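PDB 3M9V: FAD-dependent oxidoreductase from Actinomadura kijaniata, which probably acts as a flavin-dependent oxidoreductase of the acyl-CoA dehydrogenase family on a dTDP-linked sugar in the biosynthesis of D-kijanose. Local coordinates for residues 86-91 / 264-269; 208-213 / 223-228. One frame throughout, in Å; residues are numbered along the deposited sequence.

Contact 1 of 2, residues 86-91 / 264-269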
ATOM      1  N   VAL A  86     -26.505  -1.716  -9.887  1.00 15.66           N
ATOM      2  CA  VAL A  86     -26.301  -3.089 -10.395  1.00 12.79           C
ATOM      3  C   VAL A  86     -26.425  -3.083 -11.912  1.00 13.80           C
ATOM      4  O   VAL A  86     -25.649  -3.712 -12.637  1.00 15.61           O
ATOM      5  CB  VAL A  86     -27.310  -4.073  -9.811  1.00 15.11           C
ATOM      6  CG1 VAL A  86     -27.215  -5.461 -10.530  1.00 14.12           C
ATOM      7  CG2 VAL A  86     -27.026  -4.267  -8.306  1.00 11.95           C
ATOM      8  N   ALA A  87     -27.364  -2.315 -12.441  1.00 14.79           N
ATOM      9  CA  ALA A  87     -27.451  -2.159 -13.898  1.00 14.76           C
ATOM     10  C   ALA A  87     -26.270  -1.427 -14.543  1.00 14.61           C
ATOM     11  O   ALA A  87     -25.757  -1.836 -15.604  1.00 14.92           O
ATOM     12  CB  ALA A  87     -28.784  -1.486 -14.217  1.00 11.88           C
ATOM     13  N   LEU A  88     -25.805  -0.338 -13.920  1.00 15.90           N
ATOM     14  CA  LEU A  88     -24.609   0.362 -14.419  1.00 14.21           C
ATOM     15  C   LEU A  88     -23.372  -0.531 -14.440  1.00 16.03           C
ATOM     16  O   LEU A  88     -22.521  -0.453 -15.326  1.00 18.77           O
ATOM     17  CB  LEU A  88     -24.316   1.625 -13.596  1.00 12.78           C
ATOM     18  CG  LEU A  88     -25.458   2.650 -13.664  1.00 13.48           C
ATOM     19  CD1 LEU A  88     -25.171   3.900 -12.816  1.00 17.64           C
ATOM     20  CD2 LEU A  88     -25.624   3.079 -15.116  1.00 15.47           C
ATOM     21  N   LEU A  89     -23.210  -1.334 -13.394  1.00 17.10           N
ATOM     22  CA  LEU A  89     -22.101  -2.286 -13.340  1.00 15.30           C
ATOM     23  C   LEU A  89     -22.152  -3.220 -14.567  1.00 15.83           C
ATOM     24  O   LEU A  89     -21.147  -3.402 -15.277  1.00 15.13           O
ATOM     25  CB  LEU A  89     -22.244  -3.039 -12.000  1.00 14.25           C
ATOM     26  CG  LEU A  89     -21.071  -3.907 -11.529  1.00 14.00           C
ATOM     27  CD1 LEU A  89     -21.329  -4.415 -10.082  1.00 15.57           C
ATOM     28  CD2 LEU A  89     -20.902  -5.133 -12.457  1.00 15.38           C
ATOM     29  N   ALA A  90     -23.315  -3.809 -14.844  1.00 15.99           N
ATOM     30  CA  ALA A  90     -23.405  -4.703 -16.020  1.00 18.95           C
ATOM     31  C   ALA A  90     -23.079  -3.949 -17.319  1.00 19.55           C
ATOM     32  O   ALA A  90     -22.334  -4.455 -18.174  1.00 16.80           O
ATOM     33  CB  ALA A  90     -24.833  -5.353 -16.114  1.00 18.47           C
ATOM     34  N   VAL A  91     -23.569  -2.714 -17.455  1.00 15.75           N
ATOM     35  CA  VAL A  91     -23.224  -1.946 -18.655  1.00 17.81           C
ATOM     36  C   VAL A  91     -21.726  -1.622 -18.722  1.00 17.47           C
ATOM     37  O   VAL A  91     -21.099  -1.722 -19.778  1.00 16.21           O
ATOM     38  CB  VAL A  91     -24.108  -0.679 -18.835  1.00 19.94           C
ATOM     39  CG1 VAL A  91     -23.668   0.184 -20.036  1.00 17.81           C
ATOM     40  CG2 VAL A  91     -25.577  -1.065 -19.017  1.00 18.67           C
ATOM     41  N   LEU A 264     -20.919   4.727  -8.633  1.00 14.65           N
ATOM     42  CA  LEU A 264     -19.920   3.845  -8.065  1.00 14.62           C
ATOM     43  C   LEU A 264     -20.011   2.481  -8.765  1.00 16.14           C
ATOM     44  O   LEU A 264     -18.978   1.839  -8.895  1.00 14.96           O
ATOM     45  CB  LEU A 264     -20.108   3.647  -6.549  1.00 13.89           C
ATOM     46  CG  LEU A 264     -19.797   4.853  -5.636  1.00 19.12           C
ATOM     47  CD1 LEU A 264     -19.857   4.607  -4.119  1.00 19.15           C
ATOM     48  CD2 LEU A 264     -18.473   5.548  -6.033  1.00 14.71           C
ATOM     49  N   GLY A 265     -21.202   2.056  -9.182  1.00 12.35           N
ATOM     50  CA  GLY A 265     -21.364   0.825  -9.943  1.00 14.05           C
ATOM     51  C   GLY A 265     -20.536   0.784 -11.215  1.00 14.42           C
ATOM     52  O   GLY A 265     -20.110  -0.289 -11.662  1.00 15.40           O
ATOM     53  N   VAL A 266     -20.268   1.948 -11.802  1.00 14.12           N
ATOM     54  CA  VAL A 266     -19.479   2.036 -13.045  1.00 12.80           C
ATOM     55  C   VAL A 266     -18.061   1.495 -12.810  1.00 15.61           C
ATOM     56  O   VAL A 266     -17.557   0.613 -13.514  1.00 13.61           O
ATOM     57  CB  VAL A 266     -19.484   3.462 -13.621  1.00 13.89           C
ATOM     58  CG1 VAL A 266     -18.542   3.528 -14.847  1.00 10.75           C
ATOM     59  CG2 VAL A 266     -20.943   3.848 -14.009  1.00 13.24           C
ATOM     60  N   TYR A 267     -17.450   1.959 -11.730  1.00 13.98           N
ATOM     61  CA  TYR A 267     -16.017   1.685 -11.457  1.00 14.33           C
ATOM     62  C   TYR A 267     -15.925   0.260 -10.918  1.00 13.14           C
ATOM     63  O   TYR A 267     -14.961  -0.449 -11.225  1.00 11.33           O
ATOM     64  CB  TYR A 267     -15.442   2.752 -10.511  1.00 12.96           C
ATOM     65  CG  TYR A 267     -15.624   4.096 -11.197  1.00 16.01           C
ATOM     66  CD1 TYR A 267     -14.859   4.394 -12.328  1.00 18.72           C
ATOM     67  CD2 TYR A 267     -16.549   5.048 -10.758  1.00 19.59           C
ATOM     68  CE1 TYR A 267     -15.011   5.605 -13.020  1.00 19.10           C
ATOM     69  CE2 TYR A 267     -16.704   6.274 -11.446  1.00 13.99           C
ATOM     70  CZ  TYR A 267     -15.957   6.513 -12.583  1.00 13.23           C
ATOM     71  OH  TYR A 267     -16.063   7.653 -13.324  1.00 16.09           O
ATOM     72  N   VAL A 268     -16.959  -0.173 -10.196  1.00 11.15           N
ATOM     73  CA  VAL A 268     -17.002  -1.575  -9.822  1.00 13.47           C
ATOM     74  C   VAL A 268     -17.083  -2.479 -11.066  1.00 14.11           C
ATOM     75  O   VAL A 268     -16.439  -3.536 -11.114  1.00 15.78           O
ATOM     76  CB  VAL A 268     -18.176  -1.928  -8.847  1.00 14.67           C
ATOM     77  CG1 VAL A 268     -18.105  -3.414  -8.494  1.00 16.59           C
ATOM     78  CG2 VAL A 268     -18.165  -1.061  -7.561  1.00 13.35           C
ATOM     79  N   GLY A 269     -17.880  -2.116 -12.070  1.00 13.93           N
ATOM     80  CA  GLY A 269     -17.935  -2.945 -13.293  1.00 15.21           C
ATOM     81  C   GLY A 269     -16.648  -2.984 -14.090  1.00 16.86           C
ATOM     82  O   GLY A 269     -16.252  -4.039 -14.614  1.00 14.36           O
TER
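L89 turns its CG anti to its own backbone N (chi1 -168°), which carries CG over the backbone of G269, while V268 sets its CG1 anti to N (chi1 -179°) and thereby offers that methyl to the leucine. The outcome is a contact in which one leucine rests on glycine backbone and meets a valine beside it. CG of L89 lies 3.7 Å from N of G269, and its CD2 lies 3.8 Å from CA of the same glycine. The other methyl, CD1, reaches CG1 of V268 at 3.7 Å, the two side chains crossing obliquely. On the other flank of the interface the touch is lighter, with CB of L88 4.1 Å from CG2 of V266.

Two glycines one turn apart on helix 264-283, G265 and G269, let the backbones come together. The segment axes approach to 7.2 Å and the CA atoms of L89 and G269 to 4.2 Å. At this separation CA of L89 makes a CA-H...O contact of 3.3 Å with O of G265, although that oxygen already accepts the helical bond from N of G269.

Outside the pair, helix 291-323 packs L307, R308 and A311 against V268, and A99 of helix 96-118 meets V266. With a crossing angle of -38° and small residues spaced i, i+4, this is a close, glycine-mediated helix-helix crossing, here joining the N-terminal and C-terminal helical domains of an acyl-CoA dehydrogenase fold.

Contact 2 of 2, residues 208-213 / 223-228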
ATOM      1  N   PHE A 208     -27.941  28.711 -27.453  1.00 26.83           N
ATOM      2  CA  PHE A 208     -27.498  27.470 -26.806  1.00 28.69           C
ATOM      3  C   PHE A 208     -26.591  26.706 -27.761  1.00 29.59           C
ATOM      4  O   PHE A 208     -27.030  26.345 -28.848  1.00 28.78           O
ATOM      5  CB  PHE A 208     -28.660  26.549 -26.411  1.00 27.18           C
ATOM      6  CG  PHE A 208     -28.206  25.315 -25.663  1.00 32.47           C
ATOM      7  CD1 PHE A 208     -27.564  25.427 -24.439  1.00 35.76           C
ATOM      8  CD2 PHE A 208     -28.362  24.052 -26.203  1.00 29.55           C
ATOM      9  CE1 PHE A 208     -27.123  24.304 -23.755  1.00 36.95           C
ATOM     10  CE2 PHE A 208     -27.929  22.923 -25.529  1.00 31.37           C
ATOM     11  CZ  PHE A 208     -27.301  23.049 -24.308  1.00 32.17           C
ATOM     12  N   THR A 209     -25.336  26.472 -27.388  1.00 28.86           N
ATOM     13  CA  THR A 209     -24.462  25.652 -28.235  1.00 30.65           C
ATOM     14  C   THR A 209     -23.872  24.470 -27.463  1.00 29.66           C
ATOM     15  O   THR A 209     -23.421  24.658 -26.330  1.00 26.22           O
ATOM     16  CB  THR A 209     -23.235  26.453 -28.733  1.00 31.92           C
ATOM     17  OG1 THR A 209     -23.677  27.682 -29.318  1.00 33.82           O
ATOM     18  CG2 THR A 209     -22.531  25.653 -29.823  1.00 32.04           C
ATOM     19  N   VAL A 210     -23.891  23.285 -28.071  1.00 28.82           N
ATOM     20  CA  VAL A 210     -23.117  22.141 -27.582  1.00 28.02           C
ATOM     21  C   VAL A 210     -21.770  22.018 -28.277  1.00 28.59           C
ATOM     22  O   VAL A 210     -21.769  21.885 -29.493  1.00 27.05           O
ATOM     23  CB  VAL A 210     -23.902  20.845 -27.787  1.00 27.78           C
ATOM     24  CG1 VAL A 210     -23.055  19.627 -27.375  1.00 27.69           C
ATOM     25  CG2 VAL A 210     -25.193  20.936 -26.976  1.00 24.89           C
ATOM     26  N   LEU A 211     -20.651  22.083 -27.552  1.00 28.81           N
ATOM     27  CA  LEU A 211     -19.355  22.102 -28.231  1.00 30.24           C
ATOM     28  C   LEU A 211     -18.921  20.657 -28.451  1.00 30.56           C
ATOM     29  O   LEU A 211     -19.629  19.723 -28.069  1.00 28.94           O
ATOM     30  CB  LEU A 211     -18.289  22.847 -27.432  1.00 30.12           C
ATOM     31  CG  LEU A 211     -18.537  24.305 -27.031  1.00 33.15           C
ATOM     32  CD1 LEU A 211     -17.297  24.859 -26.301  1.00 33.34           C
ATOM     33  CD2 LEU A 211     -18.847  25.171 -28.246  1.00 34.20           C
ATOM     34  N   ASP A 212     -17.767  20.458 -29.071  1.00 30.37           N
ATOM     35  CA  ASP A 212     -17.399  19.104 -29.460  1.00 30.19           C
ATOM     36  C   ASP A 212     -15.933  18.963 -29.094  1.00 30.61           C
ATOM     37  O   ASP A 212     -15.114  18.642 -29.952  1.00 30.64           O
ATOM     38  CB  ASP A 212     -17.570  18.921 -30.964  1.00 31.90           C
ATOM     39  CG  ASP A 212     -17.096  17.559 -31.435  1.00 36.25           C
ATOM     40  OD1 ASP A 212     -17.185  16.589 -30.665  1.00 37.93           O
ATOM     41  OD2 ASP A 212     -16.641  17.414 -32.586  1.00 44.43           O
ATOM     42  N   ASN A 213     -15.644  19.241 -27.828  1.00 28.55           N
ATOM     43  CA  ASN A 213     -14.305  19.480 -27.314  1.00 30.30           C
ATOM     44  C   ASN A 213     -13.849  18.482 -26.240  1.00 29.53           C
ATOM     45  O   ASN A 213     -12.935  18.779 -25.486  1.00 30.34           O
ATOM     46  CB  ASN A 213     -14.232  20.885 -26.715  1.00 28.96           C
ATOM     47  CG  ASN A 213     -15.048  21.011 -25.444  1.00 30.96           C
ATOM     48  OD1 ASN A 213     -16.181  20.536 -25.341  1.00 29.09           O
ATOM     49  ND2 ASN A 213     -14.465  21.661 -24.449  1.00 36.43           N
ATOM     50  N   GLY A 223     -18.987  11.578 -24.289  1.00 20.23           N
ATOM     51  CA  GLY A 223     -19.564  12.847 -24.762  1.00 20.99           C
ATOM     52  C   GLY A 223     -19.533  13.966 -23.732  1.00 23.11           C
ATOM     53  O   GLY A 223     -20.516  14.708 -23.573  1.00 20.42           O
ATOM     54  N   THR A 224     -18.402  14.055 -23.036  1.00 20.29           N
ATOM     55  CA  THR A 224     -18.321  14.833 -21.815  1.00 21.54           C
ATOM     56  C   THR A 224     -17.874  16.254 -22.185  1.00 23.02           C
ATOM     57  O   THR A 224     -16.796  16.724 -21.822  1.00 23.59           O
ATOM     58  CB  THR A 224     -17.505  14.077 -20.737  1.00 20.33           C
ATOM     59  OG1 THR A 224     -18.252  12.902 -20.386  1.00 21.55           O
ATOM     60  CG2 THR A 224     -17.320  14.915 -19.445  1.00 18.71           C
ATOM     61  N   VAL A 225     -18.725  16.947 -22.941  1.00 22.66           N
ATOM     62  CA  VAL A 225     -18.292  18.160 -23.619  1.00 21.29           C
ATOM     63  C   VAL A 225     -18.747  19.386 -22.854  1.00 20.90           C
ATOM     64  O   VAL A 225     -19.441  19.265 -21.853  1.00 22.95           O
ATOM     65  CB  VAL A 225     -18.877  18.233 -25.029  1.00 22.47           C
ATOM     66  CG1 VAL A 225     -18.385  17.052 -25.889  1.00 24.09           C
ATOM     67  CG2 VAL A 225     -20.411  18.350 -24.984  1.00 22.34           C
ATOM     68  N   ASP A 226     -18.354  20.556 -23.335  1.00 22.01           N
ATOM     69  CA  ASP A 226     -18.803  21.836 -22.798  1.00 23.39           C
ATOM     70  C   ASP A 226     -20.084  22.358 -23.449  1.00 24.27           C
ATOM     71  O   ASP A 226     -20.334  22.046 -24.612  1.00 23.61           O
ATOM     72  CB  ASP A 226     -17.705  22.853 -23.056  1.00 21.99           C
ATOM     73  CG  ASP A 226     -16.615  22.780 -22.009  1.00 30.03           C
ATOM     74  OD1 ASP A 226     -16.331  21.690 -21.459  1.00 30.11           O
ATOM     75  OD2 ASP A 226     -16.079  23.858 -21.693  1.00 29.20           O
ATOM     76  N   ILE A 227     -20.905  23.119 -22.717  1.00 23.65           N
ATOM     77  CA  ILE A 227     -22.097  23.694 -23.361  1.00 23.37           C
ATOM     78  C   ILE A 227     -22.143  25.194 -23.034  1.00 24.62           C
ATOM     79  O   ILE A 227     -21.730  25.595 -21.947  1.00 21.69           O
ATOM     80  CB  ILE A 227     -23.400  23.004 -22.951  1.00 21.27           C
ATOM     81  CG1 ILE A 227     -23.663  23.207 -21.452  1.00 17.12           C
ATOM     82  CG2 ILE A 227     -23.429  21.524 -23.412  1.00 21.45           C
ATOM     83  CD1 ILE A 227     -24.823  22.417 -20.938  1.00 24.24           C
ATOM     84  N   VAL A 228     -22.599  26.014 -23.978  1.00 26.06           N
ATOM     85  CA  VAL A 228     -22.479  27.470 -23.888  1.00 25.96           C
ATOM     86  C   VAL A 228     -23.837  28.155 -24.000  1.00 26.88           C
ATOM     87  O   VAL A 228     -24.669  27.744 -24.816  1.00 26.11           O
ATOM     88  CB  VAL A 228     -21.584  28.014 -25.007  1.00 28.38           C
ATOM     89  CG1 VAL A 228     -21.276  29.494 -24.789  1.00 28.36           C
ATOM     90  CG2 VAL A 228     -20.285  27.231 -25.054  1.00 26.53           C
TER
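Backbone hydrogen bonds between T209 and V228 set the frame: N of T209 donates to O of V228 at 2.9 Å, and N of V228 returns a bond to O of T209. V210 and I227 follow as a non-hydrogen-bonded pair, and N of L211 then reaches O of D226 at 3.0 Å, beyond the end of the short strand 208-210.

A side chain continues this ladder. The chi1 of N213, 69°, places CG between the backbone N and the carbonyl carbon, and OD1 accepts N of D226 at 3.0 Å, in the amide plane on a lone pair and nearly straight (168° at the hydrogen). The amide stands steeply against the carboxylate of D226, their planes 80° apart, without a hydrogen bond between them. OD2 of D226 forms a salt bridge with R168 and a hydrogen bond with H148, and OD1 bonds T170.

Apolar contacts fill in around these bonds. On the face of V210 and I227, CG2 of V210 meets CG2 of I227, while CG1 of V210 lies 3.8 Å from CG2 of V225, the two side chains crossing at about a right angle. The F208 ring brings CE1 to 4.0 Å from CB of I227, and it also meets the ring of F181. CG of L211, from the loop after the strand, lies 3.9 Å from CG2 of V228.

Strand 225-234 pairs on its other edge with strand 163-172, through I227 with K169 and V225 with V172. The antiparallel pair is thus an edge addition to the beta-sheet of the middle domain of the acyl-CoA dehydrogenase fold.

The two contacts lie in different parts of one chain, their centres 26 Å apart and their nearest atoms about 9 Å from each other. Contact 2 is nested in sequence within the loop that contact 1 closes: the chain leaves helix 81-94, passes through the beta-sheet that includes strands 208-210 and 225-234, and returns in helix 264-283. Contact 1 therefore joins helices of the N- and C-terminal domains around an inserted middle domain, whereas contact 2 pairs strands close in sequence. S173, which binds FMN in a structure of this protein though no flavin is modelled in this chain, has its side chain about 10 Å from that of V266 and about 8 Å from that of V225, consistent with a flavin site shared by helical and beta domains.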